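Local coordinates for protein putative aldehyde dehydrogenase (Burkholderia cenocepacia, PDB 4YWE) that probably oxidises aldehydes with NAD or NADP as electron acceptor, as other members of the aldehyde dehydrogenase family do, at residues Ala56-Ala61 with Gly175-Val180; Phe164-Gly169 with Gly465-Phe470; Ala220-Pro225 with Thr243-Glu248; Ile227-Phe232 with Tyr474-Leu479. All blocks are in the same frame, centred on the assembly; numbering follows the deposited sequence.

Interaction 1: Ala56-Ala61 with Gly175-Val180; sequences AAARDA and GNACVV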
loop_
_atom_site.group_PDB
_atom_site.type_symbol
_atom_site.label_atom_id
_atom_site.label_comp_id
_atom_site.label_asym_id
_atom_site.label_seq_id
_atom_site.Cartn_x
_atom_site.Cartn_y
_atom_site.Cartn_z
ATOM N N ALA A 56 -26.013 20.480 -12.391
ATOM C CA ALA A 56 -27.269 19.962 -11.859
ATOM C C ALA A 56 -27.440 18.489 -12.220
ATOM O O ALA A 56 -27.780 17.668 -11.368
ATOM C CB ALA A 56 -28.445 20.777 -12.381
ATOM N N ALA A 57 -27.196 18.166 -13.487
ATOM C CA ALA A 57 -27.312 16.796 -13.972
ATOM C C ALA A 57 -26.298 15.883 -13.287
ATOM O O ALA A 57 -26.624 14.767 -12.886
ATOM C CB ALA A 57 -27.132 16.751 -15.481
ATOM N N ALA A 58 -25.069 16.371 -13.155
ATOM C CA ALA A 58 -24.003 15.607 -12.518
ATOM C C ALA A 58 -24.337 15.296 -11.063
ATOM O O ALA A 58 -24.139 14.173 -10.602
ATOM C CB ALA A 58 -22.689 16.359 -12.609
ATOM N N ARG A 59 -24.853 16.293 -10.349
ATOM C CA ARG A 59 -25.201 16.128 -8.940
ATOM C C ARG A 59 -26.301 15.087 -8.748
ATOM O O ARG A 59 -26.218 14.249 -7.850
ATOM C CB ARG A 59 -25.639 17.464 -8.334
ATOM C CG ARG A 59 -26.023 17.377 -6.863
ATOM C CD ARG A 59 -24.868 16.853 -6.020
ATOM N NE ARG A 59 -23.670 17.675 -6.172
ATOM C CZ ARG A 59 -22.498 17.405 -5.605
ATOM N NH1 ARG A 59 -21.466 18.211 -5.805
ATOM N NH2 ARG A 59 -22.358 16.331 -4.839
ATOM N N ASP A 60 -27.330 15.151 -9.589
ATOM C CA ASP A 60 -28.425 14.190 -9.526
ATOM C C ASP A 60 -27.924 12.785 -9.830
ATOM O O ASP A 60 -28.303 11.822 -9.164
ATOM C CB ASP A 60 -29.541 14.570 -10.501
ATOM C CG ASP A 60 -30.223 15.869 -10.128
ATOM O OD1 ASP A 60 -30.183 16.244 -8.936
ATOM O OD2 ASP A 60 -30.802 16.515 -11.027
ATOM N N ALA A 61 -27.069 12.676 -10.842
ATOM C CA ALA A 61 -26.504 11.392 -11.231
ATOM C C ALA A 61 -25.642 10.817 -10.114
ATOM O O ALA A 61 -25.704 9.622 -9.828
ATOM C CB ALA A 61 -25.695 11.534 -12.504
ATOM N N GLY A 175 -15.667 7.139 -8.992
ATOM C CA GLY A 175 -17.066 7.221 -8.613
ATOM C C GLY A 175 -17.669 8.612 -8.696
ATOM O O GLY A 175 -18.766 8.852 -8.189
ATOM N N ASN A 176 -16.955 9.528 -9.341
ATOM C CA ASN A 176 -17.430 10.898 -9.496
ATOM C C ASN A 176 -18.332 11.046 -10.718
ATOM O O ASN A 176 -18.272 10.242 -11.650
ATOM C CB ASN A 176 -16.249 11.866 -9.615
ATOM C CG ASN A 176 -15.316 11.803 -8.421
ATOM O OD1 ASN A 176 -15.550 12.451 -7.402
ATOM N ND2 ASN A 176 -14.245 11.028 -8.546
ATOM N N ALA A 177 -19.172 12.076 -10.700
ATOM C CA ALA A 177 -19.920 12.484 -11.884
ATOM C C ALA A 177 -19.191 13.666 -12.512
ATOM O O ALA A 177 -18.674 14.525 -11.801
ATOM C CB ALA A 177 -21.350 12.847 -11.528
ATOM N N CYS A 178 -19.146 13.712 -13.839
ATOM C CA CYS A 178 -18.226 14.620 -14.521
ATOM C C CYS A 178 -18.900 15.739 -15.310
ATOM O O CYS A 178 -19.909 15.527 -15.982
ATOM C CB CYS A 178 -17.318 13.822 -15.459
ATOM S SG CYS A 178 -16.407 12.500 -14.636
ATOM N N VAL A 179 -18.322 16.932 -15.214
ATOM C CA VAL A 179 -18.712 18.065 -16.043
ATOM C C VAL A 179 -17.486 18.504 -16.831
ATOM O O VAL A 179 -16.468 18.877 -16.246
ATOM C CB VAL A 179 -19.276 19.221 -15.205
ATOM C CG1 VAL A 179 -19.641 20.395 -16.105
ATOM C CG2 VAL A 179 -20.483 18.757 -14.408
ATOM N N VAL A 180 -17.581 18.455 -18.156
ATOM C CA VAL A 180 -16.420 18.684 -19.007
ATOM C C VAL A 180 -16.567 19.930 -19.874
ATOM O O VAL A 180 -17.564 20.102 -20.575
ATOM C CB VAL A 180 -16.149 17.455 -19.894
ATOM C CG1 VAL A 180 -14.910 17.675 -20.750
ATOM C CG2 VAL A 180 -16.006 16.203 -19.042
#

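Interaction 2: Phe164-Gly169 with Gly465-Phe470; sequences FGRSVG and GREKGF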
loop_
_atom_site.group_PDB
_atom_site.type_symbol
_atom_site.label_atom_id
_atom_site.label_comp_id
_atom_site.label_asym_id
_atom_site.label_seq_id
_atom_site.Cartn_x
_atom_site.Cartn_y
_atom_site.Cartn_z
ATOM N N PHE A 164 -8.816 13.704 -22.051
ATOM C CA PHE A 164 -10.157 13.317 -21.622
ATOM C C PHE A 164 -10.098 11.953 -20.947
ATOM O O PHE A 164 -10.694 11.742 -19.895
ATOM C CB PHE A 164 -11.122 13.283 -22.811
ATOM C CG PHE A 164 -12.539 12.932 -22.444
ATOM C CD1 PHE A 164 -12.964 11.613 -22.435
ATOM C CD2 PHE A 164 -13.452 13.924 -22.129
ATOM C CE1 PHE A 164 -14.268 11.291 -22.104
ATOM C CE2 PHE A 164 -14.758 13.609 -21.799
ATOM C CZ PHE A 164 -15.166 12.290 -21.788
ATOM N N GLY A 165 -9.359 11.034 -21.561
ATOM C CA GLY A 165 -9.238 9.681 -21.054
ATOM C C GLY A 165 -8.583 9.567 -19.693
ATOM O O GLY A 165 -9.025 8.787 -18.851
ATOM N N ARG A 166 -7.526 10.342 -19.469
ATOM C CA ARG A 166 -6.812 10.277 -18.200
ATOM C C ARG A 166 -7.594 10.987 -17.097
ATOM O O ARG A 166 -7.570 10.564 -15.942
ATOM C CB ARG A 166 -5.404 10.877 -18.332
ATOM C CG ARG A 166 -5.349 12.396 -18.398
ATOM C CD ARG A 166 -3.913 12.903 -18.449
ATOM N NE ARG A 166 -3.860 14.361 -18.422
ATOM C CZ ARG A 166 -2.806 15.079 -18.791
ATOM N NH1 ARG A 166 -1.708 14.475 -19.223
ATOM N NH2 ARG A 166 -2.851 16.402 -18.733
ATOM N N SER A 167 -8.300 12.054 -17.460
ATOM C CA SER A 167 -8.995 12.879 -16.476
ATOM C C SER A 167 -10.367 12.310 -16.137
ATOM O O SER A 167 -10.654 12.009 -14.978
ATOM C CB SER A 167 -9.137 14.313 -16.987
ATOM O OG SER A 167 -9.624 15.171 -15.970
ATOM N N VAL A 168 -11.211 12.165 -17.153
ATOM C CA VAL A 168 -12.571 11.676 -16.960
ATOM C C VAL A 168 -12.559 10.187 -16.618
ATOM O O VAL A 168 -13.362 9.721 -15.812
ATOM C CB VAL A 168 -13.435 11.956 -18.205
ATOM C CG1 VAL A 168 -14.855 11.448 -18.003
ATOM C CG2 VAL A 168 -13.440 13.444 -18.513
ATOM N N GLY A 169 -11.638 9.447 -17.226
ATOM C CA GLY A 169 -11.518 8.023 -16.967
ATOM C C GLY A 169 -11.207 7.698 -15.519
ATOM O O GLY A 169 -11.759 6.753 -14.952
ATOM N N GLY A 465 0.176 18.233 -8.538
ATOM C CA GLY A 465 -0.742 17.111 -8.560
ATOM C C GLY A 465 -0.335 16.091 -9.603
ATOM O O GLY A 465 0.515 16.366 -10.450
ATOM N N ARG A 466 -0.940 14.908 -9.547
ATOM C CA ARG A 466 -0.584 13.835 -10.465
ATOM C C ARG A 466 -1.814 13.218 -11.119
ATOM O O ARG A 466 -2.831 12.987 -10.462
ATOM C CB ARG A 466 0.213 12.750 -9.734
ATOM C CG ARG A 466 1.560 13.211 -9.192
ATOM C CD ARG A 466 2.535 13.535 -10.316
ATOM N NE ARG A 466 3.829 13.997 -9.812
ATOM C CZ ARG A 466 4.129 15.273 -9.584
ATOM N NH1 ARG A 466 3.229 16.222 -9.812
ATOM N NH2 ARG A 466 5.331 15.603 -9.128
ATOM N N GLU A 467 -1.716 12.961 -12.420
ATOM C CA GLU A 467 -2.745 12.214 -13.131
ATOM C C GLU A 467 -2.083 11.085 -13.920
ATOM O O GLU A 467 -0.860 10.938 -13.877
ATOM C CB GLU A 467 -3.565 13.133 -14.040
ATOM C CG GLU A 467 -4.308 14.222 -13.269
ATOM C CD GLU A 467 -5.520 14.758 -14.004
ATOM O OE1 GLU A 467 -5.668 14.471 -15.209
ATOM O OE2 GLU A 467 -6.331 15.467 -13.370
ATOM N N LYS A 468 -2.897 10.294 -14.619
ATOM C CA LYS A 468 -2.487 9.008 -15.197
ATOM C C LYS A 468 -2.114 8.014 -14.095
ATOM O O LYS A 468 -1.925 8.391 -12.936
ATOM C CB LYS A 468 -1.310 9.158 -16.169
ATOM C CG LYS A 468 -1.515 10.134 -17.311
ATOM C CD LYS A 468 -0.330 10.071 -18.263
ATOM C CE LYS A 468 -0.344 11.208 -19.270
ATOM N NZ LYS A 468 0.813 11.115 -20.205
ATOM N N GLY A 469 -2.012 6.741 -14.462
ATOM C CA GLY A 469 -1.651 5.701 -13.515
ATOM C C GLY A 469 -2.653 5.511 -12.391
ATOM O O GLY A 469 -3.677 6.189 -12.334
ATOM N N PHE A 470 -2.350 4.583 -11.490
ATOM C CA PHE A 470 -3.221 4.300 -10.357
ATOM C C PHE A 470 -3.257 5.484 -9.395
ATOM O O PHE A 470 -4.283 5.762 -8.774
ATOM C CB PHE A 470 -2.754 3.037 -9.628
ATOM C CG PHE A 470 -3.789 2.444 -8.715
ATOM C CD1 PHE A 470 -3.944 2.913 -7.420
ATOM C CD2 PHE A 470 -4.605 1.414 -9.152
ATOM C CE1 PHE A 470 -4.898 2.367 -6.579
ATOM C CE2 PHE A 470 -5.559 0.864 -8.315
ATOM C CZ PHE A 470 -5.706 1.341 -7.027
#

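Interaction 3: Ala220-Pro225 with Thr243-Glu248; sequences ALARHP and TQMAAE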
loop_
_atom_site.group_PDB
_atom_site.type_symbol
_atom_site.label_atom_id
_atom_site.label_comp_id
_atom_site.label_asym_id
_atom_site.label_seq_id
_atom_site.Cartn_x
_atom_site.Cartn_y
_atom_site.Cartn_z
ATOM N N ALA A 220 -17.136 29.788 -16.138
ATOM C CA ALA A 220 -18.367 29.471 -15.421
ATOM C C ALA A 220 -18.224 28.172 -14.632
ATOM O O ALA A 220 -18.794 28.023 -13.551
ATOM C CB ALA A 220 -19.536 29.377 -16.390
ATOM N N LEU A 221 -17.460 27.234 -15.179
ATOM C CA LEU A 221 -17.190 25.974 -14.500
ATOM C C LEU A 221 -16.345 26.229 -13.256
ATOM O O LEU A 221 -16.670 25.761 -12.165
ATOM C CB LEU A 221 -16.487 24.993 -15.446
ATOM C CG LEU A 221 -16.181 23.564 -14.977
ATOM C CD1 LEU A 221 -16.186 22.612 -16.160
ATOM C CD2 LEU A 221 -14.843 23.480 -14.252
ATOM N N ALA A 222 -15.266 26.984 -13.430
ATOM C CA ALA A 222 -14.318 27.244 -12.352
ATOM C C ALA A 222 -14.946 28.045 -11.213
ATOM O O ALA A 222 -14.517 27.940 -10.063
ATOM C CB ALA A 222 -13.095 27.969 -12.894
ATOM N N ARG A 223 -15.965 28.839 -11.534
ATOM C CA ARG A 223 -16.643 29.660 -10.534
ATOM C C ARG A 223 -17.767 28.912 -9.821
ATOM O O ARG A 223 -18.204 29.322 -8.746
ATOM C CB ARG A 223 -17.221 30.924 -11.174
ATOM C CG ARG A 223 -16.205 31.876 -11.779
ATOM C CD ARG A 223 -16.915 33.110 -12.317
ATOM N NE ARG A 223 -16.090 33.884 -13.237
ATOM C CZ ARG A 223 -15.309 34.894 -12.871
ATOM N NH1 ARG A 223 -15.239 35.254 -11.597
ATOM N NH2 ARG A 223 -14.596 35.545 -13.781
ATOM N N HIS A 224 -18.239 27.824 -10.421
ATOM C CA HIS A 224 -19.441 27.156 -9.932
ATOM C C HIS A 224 -19.215 26.471 -8.586
ATOM O O HIS A 224 -18.296 25.665 -8.441
ATOM C CB HIS A 224 -19.942 26.137 -10.956
ATOM C CG HIS A 224 -21.414 25.876 -10.869
ATOM N ND1 HIS A 224 -21.976 25.111 -9.871
ATOM C CD2 HIS A 224 -22.440 26.290 -11.650
ATOM C CE1 HIS A 224 -23.285 25.060 -10.042
ATOM N NE2 HIS A 224 -23.593 25.767 -11.115
ATOM N N PRO A 225 -20.066 26.795 -7.596
ATOM C CA PRO A 225 -19.981 26.272 -6.227
ATOM C C PRO A 225 -20.456 24.828 -6.101
ATOM O O PRO A 225 -20.261 24.213 -5.053
ATOM C CB PRO A 225 -20.904 27.207 -5.430
ATOM C CG PRO A 225 -21.255 28.337 -6.364
ATOM C CD PRO A 225 -21.161 27.765 -7.735
ATOM N N THR A 243 -7.491 28.374 -10.638
ATOM C CA THR A 243 -7.214 28.102 -9.233
ATOM C C THR A 243 -7.821 29.188 -8.350
ATOM O O THR A 243 -8.498 28.897 -7.363
ATOM C CB THR A 243 -5.700 28.012 -8.960
ATOM O OG1 THR A 243 -5.137 26.930 -9.712
ATOM C CG2 THR A 243 -5.435 27.782 -7.478
ATOM N N GLN A 244 -7.579 30.441 -8.720
ATOM C CA GLN A 244 -8.064 31.575 -7.947
ATOM C C GLN A 244 -9.589 31.672 -7.990
ATOM O O GLN A 244 -10.216 32.053 -7.002
ATOM C CB GLN A 244 -7.426 32.870 -8.456
ATOM C CG GLN A 244 -5.928 32.950 -8.186
ATOM C CD GLN A 244 -5.264 34.122 -8.880
ATOM O OE1 GLN A 244 -5.811 34.691 -9.826
ATOM N NE2 GLN A 244 -4.077 34.492 -8.411
ATOM N N MET A 245 -10.180 31.322 -9.128
ATOM C CA MET A 245 -11.635 31.327 -9.256
ATOM C C MET A 245 -12.265 30.257 -8.371
ATOM O O MET A 245 -13.271 30.503 -7.706
ATOM C CB MET A 245 -12.058 31.112 -10.711
ATOM C CG MET A 245 -11.894 32.333 -11.604
ATOM S SD MET A 245 -12.487 32.037 -13.281
ATOM C CE MET A 245 -11.959 33.539 -14.102
ATOM N N ALA A 246 -11.665 29.071 -8.368
ATOM C CA ALA A 246 -12.194 27.948 -7.603
ATOM C C ALA A 246 -11.940 28.123 -6.108
ATOM O O ALA A 246 -12.613 27.509 -5.280
ATOM C CB ALA A 246 -11.586 26.647 -8.092
ATOM N N ALA A 247 -10.968 28.964 -5.770
ATOM C CA ALA A 247 -10.619 29.216 -4.377
ATOM C C ALA A 247 -11.747 29.940 -3.643
ATOM O O ALA A 247 -11.823 29.907 -2.414
ATOM C CB ALA A 247 -9.333 30.017 -4.293
ATOM N N GLU A 248 -12.622 30.593 -4.403
ATOM C CA GLU A 248 -13.768 31.289 -3.827
ATOM C C GLU A 248 -14.733 30.309 -3.169
ATOM O O GLU A 248 -15.420 30.651 -2.207
ATOM C CB GLU A 248 -14.493 32.106 -4.899
ATOM C CG GLU A 248 -13.719 33.327 -5.372
ATOM C CD GLU A 248 -13.532 34.361 -4.277
ATOM O OE1 GLU A 248 -14.366 34.403 -3.347
ATOM O OE2 GLU A 248 -12.548 35.129 -4.343
#

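Interaction 4: Ile227-Phe232 with Tyr474-Leu479; sequences IDHISF and YGFTAL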
loop_
_atom_site.group_PDB
_atom_site.type_symbol
_atom_site.label_atom_id
_atom_site.label_comp_id
_atom_site.label_asym_id
_atom_site.label_seq_id
_atom_site.Cartn_x
_atom_site.Cartn_y
_atom_site.Cartn_z
ATOM N N ILE A 227 -19.404 22.290 -7.881
ATOM C CA ILE A 227 -18.343 21.362 -8.261
ATOM C C ILE A 227 -17.425 21.159 -7.061
ATOM O O ILE A 227 -17.201 22.086 -6.284
ATOM C CB ILE A 227 -17.579 21.878 -9.501
ATOM C CG1 ILE A 227 -18.522 21.940 -10.703
ATOM C CG2 ILE A 227 -16.379 20.995 -9.822
ATOM C CD1 ILE A 227 -17.881 22.479 -11.958
ATOM N N ASP A 228 -16.904 19.946 -6.899
ATOM C CA ASP A 228 -16.139 19.601 -5.704
ATOM C C ASP A 228 -14.640 19.477 -5.968
ATOM O O ASP A 228 -13.838 19.514 -5.038
ATOM C CB ASP A 228 -16.670 18.298 -5.108
ATOM C CG ASP A 228 -18.162 18.349 -4.847
ATOM O OD1 ASP A 228 -18.583 19.114 -3.953
ATOM O OD2 ASP A 228 -18.911 17.625 -5.538
ATOM N N HIS A 229 -14.271 19.329 -7.235
ATOM C CA HIS A 229 -12.868 19.185 -7.619
ATOM C C HIS A 229 -12.695 19.503 -9.098
ATOM O O HIS A 229 -13.549 19.165 -9.917
ATOM C CB HIS A 229 -12.364 17.772 -7.315
ATOM C CG HIS A 229 -11.012 17.474 -7.887
ATOM N ND1 HIS A 229 -9.841 17.733 -7.206
ATOM C CD2 HIS A 229 -10.646 16.941 -9.077
ATOM C CE1 HIS A 229 -8.813 17.373 -7.952
ATOM N NE2 HIS A 229 -9.273 16.889 -9.092
ATOM N N ILE A 230 -11.588 20.153 -9.436
ATOM C CA ILE A 230 -11.338 20.542 -10.817
ATOM C C ILE A 230 -10.031 19.949 -11.324
ATOM O O ILE A 230 -8.993 20.045 -10.667
ATOM C CB ILE A 230 -11.325 22.076 -10.970
ATOM C CG1 ILE A 230 -12.671 22.667 -10.546
ATOM C CG2 ILE A 230 -11.003 22.466 -12.407
ATOM C CD1 ILE A 230 -12.743 24.174 -10.674
ATOM N N SER A 231 -10.093 19.332 -12.499
ATOM C CA SER A 231 -8.903 18.834 -13.174
ATOM C C SER A 231 -8.571 19.738 -14.355
ATOM O O SER A 231 -9.266 19.725 -15.372
ATOM C CB SER A 231 -9.109 17.393 -13.642
ATOM O OG SER A 231 -7.997 16.938 -14.391
ATOM N N PHE A 232 -7.511 20.529 -14.218
ATOM C CA PHE A 232 -7.148 21.487 -15.254
ATOM C C PHE A 232 -5.894 21.075 -16.018
ATOM O O PHE A 232 -4.918 20.608 -15.432
ATOM C CB PHE A 232 -6.944 22.882 -14.651
ATOM C CG PHE A 232 -6.538 23.924 -15.661
ATOM C CD1 PHE A 232 -7.497 24.644 -16.353
ATOM C CD2 PHE A 232 -5.200 24.182 -15.918
ATOM C CE1 PHE A 232 -7.130 25.599 -17.283
ATOM C CE2 PHE A 232 -4.826 25.133 -16.847
ATOM C CZ PHE A 232 -5.792 25.847 -17.528
ATOM N N TYR A 474 -6.189 8.832 -6.296
ATOM C CA TYR A 474 -6.078 9.491 -4.996
ATOM C C TYR A 474 -6.412 10.975 -5.104
ATOM O O TYR A 474 -6.868 11.591 -4.141
ATOM C CB TYR A 474 -4.678 9.306 -4.412
ATOM C CG TYR A 474 -4.296 7.858 -4.211
ATOM C CD1 TYR A 474 -4.886 7.096 -3.212
ATOM C CD2 TYR A 474 -3.343 7.253 -5.022
ATOM C CE1 TYR A 474 -4.541 5.769 -3.027
ATOM C CE2 TYR A 474 -2.992 5.929 -4.843
ATOM C CZ TYR A 474 -3.594 5.192 -3.845
ATOM O OH TYR A 474 -3.246 3.873 -3.667
ATOM N N GLY A 475 -6.178 11.546 -6.280
ATOM C CA GLY A 475 -6.516 12.934 -6.528
ATOM C C GLY A 475 -7.994 13.131 -6.802
ATOM O O GLY A 475 -8.517 14.238 -6.667
ATOM N N PHE A 476 -8.670 12.053 -7.189
ATOM C CA PHE A 476 -10.095 12.117 -7.503
ATOM C C PHE A 476 -10.955 11.547 -6.379
ATOM O O PHE A 476 -12.162 11.355 -6.547
ATOM C CB PHE A 476 -10.389 11.384 -8.814
ATOM C CG PHE A 476 -9.995 12.158 -10.039
ATOM C CD1 PHE A 476 -10.708 13.282 -10.421
ATOM C CD2 PHE A 476 -8.915 11.762 -10.812
ATOM C CE1 PHE A 476 -10.351 13.998 -11.547
ATOM C CE2 PHE A 476 -8.554 12.474 -11.939
ATOM C CZ PHE A 476 -9.272 13.593 -12.307
ATOM N N THR A 477 -10.331 11.273 -5.238
ATOM C CA THR A 477 -11.069 10.875 -4.046
ATOM C C THR A 477 -10.625 11.704 -2.845
ATOM O O THR A 477 -9.635 12.432 -2.915
ATOM C CB THR A 477 -10.892 9.371 -3.715
ATOM O OG1 THR A 477 -9.506 9.077 -3.501
ATOM C CG2 THR A 477 -11.436 8.499 -4.842
ATOM N N ALA A 478 -11.375 11.598 -1.752
ATOM C CA ALA A 478 -11.023 12.257 -0.499
ATOM C C ALA A 478 -11.132 11.262 0.647
ATOM O O ALA A 478 -12.110 10.522 0.743
ATOM C CB ALA A 478 -11.914 13.457 -0.251
ATOM N N LEU A 479 -10.126 11.245 1.515
ATOM C CA LEU A 479 -10.068 10.252 2.581
ATOM C C LEU A 479 -11.007 10.597 3.732
ATOM O O LEU A 479 -10.995 11.714 4.254
ATOM C CB LEU A 479 -8.637 10.111 3.104
ATOM C CG LEU A 479 -8.377 8.889 3.988
ATOM C CD1 LEU A 479 -8.437 7.615 3.160
ATOM C CD2 LEU A 479 -7.043 9.003 4.710
HETATM O O HOH W 1 -8.187 17.201 -4.893
#

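Interaction 1: Ala56-Ala61 with Gly175-Val180
Ala58 is the residue through which helix 56-61 presses on strand 177-180. Its methyl sits over the strand beside two side chains: CB lies 3.7 Å from CG2 of Val179 and 3.9 Å from CB of Ala177. The tightest spot is polar on one side only, where the carbonyl O of Ala58 comes within 3.2 Å of Ala177 CB. Val179 holds CG1 anti to its backbone N (chi1 179°), which puts CG2, beside that N, against the alanine. The axes of segment 56-61 and strand 177-180 run nearly antiparallel, at 168°, and approach to 7.5 Å, a spacing made possible by the small alanines. Strand 177-182 ends the beta-alpha-beta crossover that leaves strand 139-155 through helix 160-174, which closes in a Schellman motif at Gly175. Helix 48-63 covers one face of the parallel strands, while Cys178, pointing from the other face, packs on Val168, Ala171 and Leu172 of helix 160-174. The outer side of the helix is much looser. Ala56 and Asp60 are exposed and directed away from the strand. Arg59 also turns away, forming a salt bridge with Asp228 and packing on Arg437 of a second subunit.

Interaction 2: Phe164-Gly169 with Gly465-Phe470
Arg166 stretches across the loop 465-470 and touches Glu467 and Lys468 with successive parts of its side chain. Its CD lies 3.8 Å from CG of Lys468, and further out NH1 meets Lys468 CE at 3.5 Å, the methylene standing in the guanidinium plane at its edge. Glu467 crosses the arginine at about a right angle, with carboxylate and guanidinium planes 85° apart. Its OE1 stops 3.7 Å from Arg166 NE, a long salt bridge, and 3.9 Å from CB of Ser167. The arginine begins with CG between the backbone N and carbonyl carbon (chi1 75°) and then runs extended, which carries the guanidinium out from helix 160-174 past the loop. The outer shell fixes the polar ends: Arg166 NH2 bonds to Thr233 OG1 and Ser167 OG to His153 ND1, while Glu467 OE2 sits so close to Ser231 OG that their probable bond is of doubtful geometry. Lys468 makes a cation-pi contact with Phe456, and Arg166 also touches Phe456. The arginine side chain comes to about 4 Å from the side chain of Glu256, the predicted active-site residue of this aldehyde dehydrogenase. Arg166 NE is buried without a hydrogen-bond partner, and Arg166 NH1 lies 4.3 Å from Lys468 NZ. The attraction between arginine and glutamate thus acts through proximity of charge, and Glu467 probably helps to offset the two positive charges.

Interaction 3: Ala220-Pro225 with Thr243-Glu248
Helix 214-223, strand 229-233 and helix 236-246 follow one another as an alpha-beta-alpha unit of the Rossmann-like domain, and its two helices meet near their C-terminal ends through Ala222, Arg223, Met245 and Ala246. The alanines allow the backbones to come close, with CA of Ala222 and CA of Ala246 5.2 Å apart. Ala222 CB rests on Met245 CB at 4.0 Å. The carbonyl O of Ala222 faces CA of Ala246 at 3.4 Å, a CA-H...O contact bent to 127° at the hydrogen. Nearer the surface, the long side chains of Arg223 and Met245 cross obliquely. Met245 runs extended beyond CG, and its thioether end lies over one face of the guanidinium: SD is 3.9 Å above the plane, offset toward the rim, and CE reaches Arg223 NH2 at 3.3 Å. Beyond the pair, Gln244 NE2 bonds to Gln244 O of a second subunit, and the carboxylate of Glu248, whose end leads away from helix 214-223, makes a salt bridge with Lys240 of that subunit. Within the helix pair itself, cohesion comes from packing of an alanine methyl on a methionine methylene, one weak C-H donor and the dispersion attraction of a polarisable sulfur against a flat cation.

Interaction 4: Ile227-Phe232 with Tyr474-Leu479
His229 reaches from its strand to the Gly475-Phe476 turn, and its ring atoms meet both residues of the turn. CB points toward the turn, and CG stands anti to the backbone N (chi1 170°), which sends the imidazole across the gap. CD2 meets CE1 of Phe476 at 3.9 Å. NE2 lies equally near that same carbon, while CE1 of the histidine comes within 3.4 Å of the carbonyl O of Gly475, which stands over one ring face toward the rim. ND1 gives a weak bond to a water 2.9 Å away, and this water in turn donates weakly to Gly475 O. Taken as rings, His229 turns its edge to the face of Phe476 in an offset edge-to-face pair, centroids 5.3 Å apart and planes at 71°. Two residues along, Ser231 CB abuts Phe476 CZ at 4.0 Å. His148, from strand 139-155, stacks on the His229 ring and bonds through NE2 to Gly475 O. Strand 229-233 runs parallel to strands 139-155 and 253-256, and Phe476 wedges between it and helix 160-174, where the phenyl ring packs on Ala170, Ala171 and Ala174.

In the fold
Interactions 1 and 4 reach the same sheet, their centres 13 Å apart, and are tied twice: Arg59 NH1 forms a salt bridge with Asp228 OD2 at 2.6 Å, and Asn176 ND2 lies 2.9 Å from Phe476 O as a probable hydrogen bond. Interaction 4 also joins interaction 2, where Ser231 OG and Ser167 OG are 2.9 Å apart, again a probable hydrogen bond. On the other face of strand 229-233, Ile230 CD1 packs 3.8 Å from CB of Ala246, linking interaction 4 to interaction 3. Interactions 2 and 3 do not touch. Two of the contacts approach the predicted active-site Glu256: interaction 2 through Arg166, about 4 Å between side chains, and interaction 4 through Ser231, about 6 Å.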